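Local coordinates for protein acetone carboxylase alpha subunit (Xanthobacter autotrophicus Py2, PDB 5M45) that forms the alpha subunit of a carboxylase, belongs to the hydantoinase B/oxoprolinase family and binds a manganese ion, at residues Asn148-Ile160 and Gly168-Gly180. Numbering follows the deposited sequence.
With MN (manganese (II) ion), chain M.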
ATOM      1  N   ASN A 148      16.492   0.979   2.778  1.00 11.56           N
ATOM      2  CA  ASN A 148      16.446   1.377   1.364  1.00 11.40           C
ATOM      3  C   ASN A 148      16.328   2.928   1.160  1.00 11.46           C
ATOM      4  O   ASN A 148      15.843   3.633   2.046  1.00 11.51           O
ATOM      5  CB  ASN A 148      15.267   0.696   0.635  1.00 11.12           C
ATOM      6  CG  ASN A 148      15.445   0.642  -0.900  1.00 10.93           C
ATOM      7  OD1 ASN A 148      16.560   0.774  -1.428  1.00 10.57           O
ATOM      8  ND2 ASN A 148      14.330   0.410  -1.616  1.00 10.76           N
ATOM      9  N   VAL A 149      16.716   3.403  -0.029  1.00 11.48           N
ATOM     10  CA  VAL A 149      16.639   4.813  -0.375  1.00 11.53           C
ATOM     11  C   VAL A 149      15.190   5.298  -0.441  1.00 11.51           C
ATOM     12  O   VAL A 149      14.817   6.283   0.226  1.00 11.43           O
ATOM     13  CB  VAL A 149      17.333   5.070  -1.739  1.00 11.70           C
ATOM     14  CG1 VAL A 149      17.115   6.526  -2.159  1.00 11.88           C
ATOM     15  CG2 VAL A 149      18.808   4.737  -1.674  1.00 11.68           C
ATOM     16  N   HIS A 150      14.379   4.597  -1.228  1.00 11.26           N
ATOM     17  CA  HIS A 150      12.962   4.956  -1.411  1.00 11.40           C
ATOM     18  C   HIS A 150      12.221   3.801  -2.074  1.00 11.50           C
ATOM     19  O   HIS A 150      12.864   2.911  -2.628  1.00 11.31           O
ATOM     20  CB  HIS A 150      12.772   6.291  -2.202  1.00 11.44           C
ATOM     21  CG  HIS A 150      13.302   6.297  -3.605  1.00 11.46           C
ATOM     22  ND1 HIS A 150      13.022   7.313  -4.487  1.00 11.69           N
ATOM     23  CD2 HIS A 150      14.078   5.425  -4.291  1.00 11.60           C
ATOM     24  CE1 HIS A 150      13.660   7.106  -5.629  1.00 11.68           C
ATOM     25  NE2 HIS A 150      14.307   5.969  -5.536  1.00 11.61           N
ATOM     26  N   PRO A 151      10.880   3.803  -2.026  1.00 11.74           N
ATOM     27  CA  PRO A 151      10.127   2.668  -2.596  1.00 11.77           C
ATOM     28  C   PRO A 151      10.356   2.360  -4.091  1.00 11.90           C
ATOM     29  O   PRO A 151      10.339   1.185  -4.472  1.00 11.97           O
ATOM     30  CB  PRO A 151       8.671   3.028  -2.310  1.00 11.83           C
ATOM     31  CG  PRO A 151       8.750   3.901  -1.066  1.00 12.01           C
ATOM     32  CD  PRO A 151       9.987   4.732  -1.279  1.00 11.83           C
ATOM     33  N   CYS A 152      10.654   3.358  -4.925  1.00 11.91           N
ATOM     34  CA  CYS A 152      10.907   3.111  -6.334  1.00 12.17           C
ATOM     35  C   CYS A 152      12.179   2.297  -6.700  1.00 12.06           C
ATOM     36  O   CYS A 152      12.328   1.875  -7.865  1.00 12.07           O
ATOM     37  CB  CYS A 152      10.845   4.396  -7.147  1.00 12.56           C
ATOM     38  SG  CYS A 152       9.135   4.935  -7.440  1.00 13.31           S
ATOM     39  N   ASP A 153      13.101   2.093  -5.742  1.00 11.77           N
ATOM     40  CA  ASP A 153      14.221   1.210  -5.976  1.00 11.67           C
ATOM     41  C   ASP A 153      13.870  -0.207  -5.485  1.00 11.60           C
ATOM     42  O   ASP A 153      13.928  -0.487  -4.275  1.00 12.13           O
ATOM     43  CB  ASP A 153      15.487   1.739  -5.337  1.00 11.64           C
ATOM     44  CG  ASP A 153      15.988   3.000  -6.005  1.00 11.67           C
ATOM     45  OD1 ASP A 153      15.628   3.246  -7.189  1.00 11.67           O
ATOM     46  OD2 ASP A 153      16.747   3.783  -5.374  1.00 11.72           O
ATOM     47  N   ILE A 154      13.504  -1.071  -6.416  1.00 11.22           N
ATOM     48  CA  ILE A 154      13.055  -2.407  -6.074  1.00 11.17           C
ATOM     49  C   ILE A 154      14.217  -3.411  -6.143  1.00 11.18           C
ATOM     50  O   ILE A 154      14.941  -3.469  -7.172  1.00 10.87           O
ATOM     51  CB  ILE A 154      11.938  -2.897  -7.039  1.00 11.19           C
ATOM     52  CG1 ILE A 154      10.796  -1.857  -7.172  1.00 11.12           C
ATOM     53  CG2 ILE A 154      11.427  -4.260  -6.605  1.00 11.25           C
ATOM     54  CD1 ILE A 154      10.019  -1.614  -5.901  1.00 10.96           C
ATOM     55  N   HIS A 155      14.376  -4.189  -5.072  1.00 11.20           N
ATOM     56  CA  HIS A 155      15.377  -5.268  -4.994  1.00 11.39           C
ATOM     57  C   HIS A 155      14.761  -6.663  -5.271  1.00 11.28           C
ATOM     58  O   HIS A 155      13.685  -6.968  -4.744  1.00 11.21           O
ATOM     59  CB  HIS A 155      16.044  -5.378  -3.606  1.00 11.65           C
ATOM     60  CG  HIS A 155      16.427  -4.078  -2.982  1.00 11.91           C
ATOM     61  ND1 HIS A 155      16.520  -3.923  -1.613  1.00 12.26           N
ATOM     62  CD2 HIS A 155      16.784  -2.888  -3.524  1.00 12.08           C
ATOM     63  CE1 HIS A 155      16.904  -2.680  -1.338  1.00 12.25           C
ATOM     64  NE2 HIS A 155      17.060  -2.032  -2.485  1.00 12.09           N
ATOM     65  N   THR A 156      15.485  -7.489  -6.046  1.00 11.16           N
ATOM     66  CA  THR A 156      15.259  -8.932  -6.158  1.00 11.14           C
ATOM     67  C   THR A 156      16.530  -9.597  -5.602  1.00 11.34           C
ATOM     68  O   THR A 156      17.645  -9.255  -6.002  1.00 11.27           O
ATOM     69  CB  THR A 156      15.005  -9.378  -7.608  1.00 11.17           C
ATOM     70  OG1 THR A 156      13.810  -8.778  -8.117  1.00 10.96           O
ATOM     71  CG2 THR A 156      14.865 -10.923  -7.704  1.00 11.25           C
ATOM     72  N   ILE A 157      16.353 -10.482  -4.619  1.00 11.45           N
ATOM     73  CA  ILE A 157      17.452 -11.154  -3.892  1.00 11.70           C
ATOM     74  C   ILE A 157      17.269 -12.709  -3.969  1.00 11.75           C
ATOM     75  O   ILE A 157      16.204 -13.236  -3.649  1.00 11.78           O
ATOM     76  CB  ILE A 157      17.497 -10.661  -2.426  1.00 11.72           C
ATOM     77  CG1 ILE A 157      17.820  -9.155  -2.335  1.00 11.67           C
ATOM     78  CG2 ILE A 157      18.548 -11.432  -1.635  1.00 11.89           C
ATOM     79  CD1 ILE A 157      17.397  -8.549  -0.992  1.00 11.62           C
ATOM     80  N   VAL A 158      18.309 -13.419  -4.431  1.00 11.88           N
ATOM     81  CA  VAL A 158      18.283 -14.880  -4.637  1.00 11.96           C
ATOM     82  C   VAL A 158      19.474 -15.500  -3.851  1.00 12.30           C
ATOM     83  O   VAL A 158      20.623 -15.078  -4.044  1.00 11.86           O
ATOM     84  CB  VAL A 158      18.414 -15.220  -6.133  1.00 11.89           C
ATOM     85  CG1 VAL A 158      18.534 -16.711  -6.335  1.00 12.05           C
ATOM     86  CG2 VAL A 158      17.226 -14.644  -6.900  1.00 11.96           C
ATOM     87  N   PRO A 159      19.211 -16.516  -3.003  1.00 12.80           N
ATOM     88  CA  PRO A 159      20.318 -17.218  -2.341  1.00 13.28           C
ATOM     89  C   PRO A 159      21.049 -18.138  -3.311  1.00 13.82           C
ATOM     90  O   PRO A 159      20.454 -18.613  -4.302  1.00 14.10           O
ATOM     91  CB  PRO A 159      19.626 -18.025  -1.232  1.00 13.38           C
ATOM     92  CG  PRO A 159      18.278 -18.336  -1.819  1.00 13.28           C
ATOM     93  CD  PRO A 159      17.906 -17.098  -2.631  1.00 12.98           C
ATOM     94  N   ILE A 160      22.334 -18.342  -3.046  1.00 14.17           N
ATOM     95  CA  ILE A 160      23.191 -19.238  -3.842  1.00 14.88           C
ATOM     96  C   ILE A 160      23.633 -20.433  -3.000  1.00 15.40           C
ATOM     97  O   ILE A 160      24.198 -20.255  -1.918  1.00 15.29           O
ATOM     98  CB  ILE A 160      24.434 -18.474  -4.382  1.00 14.85           C
ATOM     99  CG1 ILE A 160      23.975 -17.238  -5.174  1.00 14.76           C
ATOM    100  CG2 ILE A 160      25.298 -19.408  -5.217  1.00 15.03           C
ATOM    101  CD1 ILE A 160      25.082 -16.278  -5.608  1.00 15.04           C
ATOM    102  N   GLY A 168      26.262 -17.933  -0.437  1.00 13.26           N
ATOM    103  CA  GLY A 168      26.197 -16.518  -0.844  1.00 12.95           C
ATOM    104  C   GLY A 168      24.804 -16.084  -1.257  1.00 12.65           C
ATOM    105  O   GLY A 168      23.822 -16.831  -1.078  1.00 12.59           O
ATOM    106  N   TRP A 169      24.720 -14.847  -1.743  1.00 12.36           N
ATOM    107  CA  TRP A 169      23.484 -14.290  -2.271  1.00 12.20           C
ATOM    108  C   TRP A 169      23.815 -13.402  -3.476  1.00 12.24           C
ATOM    109  O   TRP A 169      24.940 -12.898  -3.575  1.00 12.17           O
ATOM    110  CB  TRP A 169      22.808 -13.391  -1.222  1.00 12.04           C
ATOM    111  CG  TRP A 169      22.605 -13.920   0.192  1.00 12.11           C
ATOM    112  CD1 TRP A 169      23.554 -14.073   1.163  1.00 12.20           C
ATOM    113  CD2 TRP A 169      21.365 -14.337   0.788  1.00 12.00           C
ATOM    114  NE1 TRP A 169      22.994 -14.545   2.324  1.00 12.15           N
ATOM    115  CE2 TRP A 169      21.652 -14.714   2.126  1.00 12.17           C
ATOM    116  CE3 TRP A 169      20.041 -14.412   0.336  1.00 11.97           C
ATOM    117  CZ2 TRP A 169      20.657 -15.143   3.009  1.00 12.24           C
ATOM    118  CZ3 TRP A 169      19.050 -14.851   1.233  1.00 12.19           C
ATOM    119  CH2 TRP A 169      19.367 -15.204   2.541  1.00 12.21           C
ATOM    120  N   VAL A 170      22.830 -13.158  -4.359  1.00 12.23           N
ATOM    121  CA  VAL A 170      22.976 -12.139  -5.399  1.00 12.13           C
ATOM    122  C   VAL A 170      21.776 -11.181  -5.332  1.00 12.16           C
ATOM    123  O   VAL A 170      20.608 -11.613  -5.205  1.00 12.23           O
ATOM    124  CB  VAL A 170      23.149 -12.732  -6.816  1.00 12.33           C
ATOM    125  CG1 VAL A 170      22.060 -13.715  -7.154  1.00 12.46           C
ATOM    126  CG2 VAL A 170      23.189 -11.643  -7.882  1.00 12.24           C
ATOM    127  N   GLY A 171      22.061  -9.891  -5.397  1.00 11.81           N
ATOM    128  CA  GLY A 171      21.017  -8.859  -5.414  1.00 11.84           C
ATOM    129  C   GLY A 171      21.018  -8.084  -6.715  1.00 11.62           C
ATOM    130  O   GLY A 171      22.097  -7.775  -7.248  1.00 11.62           O
ATOM    131  N   GLY A 172      19.822  -7.781  -7.220  1.00 11.52           N
ATOM    132  CA  GLY A 172      19.641  -6.894  -8.375  1.00 11.34           C
ATOM    133  C   GLY A 172      18.596  -5.825  -8.109  1.00 11.28           C
ATOM    134  O   GLY A 172      17.536  -6.115  -7.530  1.00 11.29           O
ATOM    135  N   VAL A 173      18.905  -4.579  -8.469  1.00 11.19           N
ATOM    136  CA  VAL A 173      18.016  -3.423  -8.248  1.00 11.03           C
ATOM    137  C   VAL A 173      17.729  -2.699  -9.553  1.00 10.96           C
ATOM    138  O   VAL A 173      18.636  -2.566 -10.397  1.00 11.02           O
ATOM    139  CB  VAL A 173      18.582  -2.455  -7.193  1.00 10.94           C
ATOM    140  CG1 VAL A 173      19.964  -1.924  -7.602  1.00 10.98           C
ATOM    141  CG2 VAL A 173      17.629  -1.276  -6.929  1.00 10.88           C
ATOM    142  N   THR A 174      16.481  -2.252  -9.731  1.00 10.91           N
ATOM    143  CA  THR A 174      16.112  -1.298 -10.794  1.00 10.94           C
ATOM    144  C   THR A 174      15.311  -0.142 -10.179  1.00 10.93           C
ATOM    145  O   THR A 174      14.417  -0.373  -9.342  1.00 10.98           O
ATOM    146  CB  THR A 174      15.192  -1.897 -11.880  1.00 11.04           C
ATOM    147  OG1 THR A 174      14.035  -2.469 -11.262  1.00 10.95           O
ATOM    148  CG2 THR A 174      15.883  -2.969 -12.696  1.00 11.13           C
ATOM    149  N   HIS A 175      15.601   1.081 -10.595  1.00 10.87           N
ATOM    150  CA  HIS A 175      14.698   2.209 -10.322  1.00 10.75           C
ATOM    151  C   HIS A 175      13.471   2.113 -11.239  1.00 10.72           C
ATOM    152  O   HIS A 175      13.626   2.210 -12.454  1.00 10.67           O
ATOM    153  CB  HIS A 175      15.384   3.568 -10.545  1.00 10.77           C
ATOM    154  CG  HIS A 175      14.443   4.726 -10.360  1.00 10.74           C
ATOM    155  ND1 HIS A 175      14.408   5.493  -9.219  1.00 10.68           N
ATOM    156  CD2 HIS A 175      13.416   5.163 -11.136  1.00 10.83           C
ATOM    157  CE1 HIS A 175      13.419   6.372  -9.307  1.00 10.82           C
ATOM    158  NE2 HIS A 175      12.808   6.200 -10.464  1.00 10.79           N
ATOM    159  N   VAL A 176      12.279   1.911 -10.660  1.00 10.70           N
ATOM    160  CA  VAL A 176      11.005   1.830 -11.452  1.00 10.86           C
ATOM    161  C   VAL A 176      10.319   3.200 -11.520  1.00 11.06           C
ATOM    162  O   VAL A 176      10.563   4.082 -10.662  1.00 11.02           O
ATOM    163  CB  VAL A 176      10.027   0.760 -10.923  1.00 10.87           C
ATOM    164  CG1 VAL A 176      10.730  -0.598 -10.830  1.00 10.79           C
ATOM    165  CG2 VAL A 176       9.424   1.143  -9.545  1.00 10.87           C
ATOM    166  N   ILE A 177       9.442   3.377 -12.509  1.00 11.31           N
ATOM    167  CA  ILE A 177       8.841   4.685 -12.769  1.00 11.61           C
ATOM    168  C   ILE A 177       7.952   5.153 -11.597  1.00 11.81           C
ATOM    169  O   ILE A 177       8.042   6.321 -11.173  1.00 11.92           O
ATOM    170  CB  ILE A 177       8.061   4.735 -14.115  1.00 11.70           C
ATOM    171  CG1 ILE A 177       8.999   4.419 -15.281  1.00 11.81           C
ATOM    172  CG2 ILE A 177       7.374   6.122 -14.298  1.00 11.79           C
ATOM    173  CD1 ILE A 177       8.280   4.155 -16.602  1.00 12.04           C
ATOM    174  N   ASP A 178       7.098   4.272 -11.081  1.00 12.04           N
ATOM    175  CA  ASP A 178       6.260   4.601  -9.945  1.00 12.19           C
ATOM    176  C   ASP A 178       5.884   3.373  -9.130  1.00 12.29           C
ATOM    177  O   ASP A 178       5.885   2.235  -9.665  1.00 12.09           O
ATOM    178  CB  ASP A 178       5.003   5.410 -10.330  1.00 12.48           C
ATOM    179  CG  ASP A 178       3.801   4.533 -10.749  1.00 12.66           C
ATOM    180  OD1 ASP A 178       3.788   3.990 -11.881  1.00 12.84           O
ATOM    181  OD2 ASP A 178       2.831   4.401  -9.961  1.00 12.95           O
ATOM    182  N   THR A 179       5.540   3.625  -7.844  1.00 12.36           N
ATOM    183  CA  THR A 179       5.060   2.607  -6.942  1.00 12.55           C
ATOM    184  C   THR A 179       3.677   2.925  -6.363  1.00 12.51           C
ATOM    185  O   THR A 179       3.311   2.390  -5.324  1.00 12.56           O
ATOM    186  CB  THR A 179       6.077   2.295  -5.800  1.00 12.71           C
ATOM    187  OG1 THR A 179       6.579   3.493  -5.217  1.00 13.12           O
ATOM    188  CG2 THR A 179       7.259   1.508  -6.360  1.00 12.90           C
ATOM    189  N   GLY A 180       2.878   3.732  -7.049  1.00 12.58           N
ATOM    190  CA  GLY A 180       1.516   3.975  -6.590  1.00 12.48           C
ATOM    191  C   GLY A 180       1.469   4.778  -5.299  1.00 12.43           C
ATOM    192  O   GLY A 180       0.708   4.435  -4.373  1.00 12.71           O
TER
HETATM  193 MN    MN M 801      15.666   5.292  -7.299  1.00 11.33          MN
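H150, D153 and H175 meet at the manganese ion. H150 gives NE2 and H175 gives ND1, each 2.3 Å from the metal. D153 OD1 sits closer, at 2.0 Å from manganese. Two atoms from elsewhere in the structure also bind the metal. The H150 and H175 rings meet rim to rim, with planes 48° apart. In H175 the ring extends away from the backbone N (chi1 176°), and chi2 of 101° turns ND1 to the manganese. The far nitrogens are held too: H150 ND1 by the S398 carbonyl and H175 NE2 by S186 OG. C152 CB lies over one face of the H175 ring, a CH-pi contact 4.3 Å from its centroid. The metal sits at the open end of the antiparallel beta hairpin of strands 153-162 and 165-175, inside a larger antiparallel sheet. V176 N gives a hydrogen bond to C152 O just past the paired strands, at 2.8 Å. On the sheet face that carries D153 and H175, V173 CG2 meets the H155 ring at its edge, in plane, 3.9 Å from CD2. Farther along this face, I157 CG2 and P159 CB both touch W169 CE3. I154, on the other face, packs its CG1 against CG1 of V176, just beyond the strand end. T156 OG1 and T174 OG1 are hydrogen-bonded to NE and NH1 of R237 in helix 227-255.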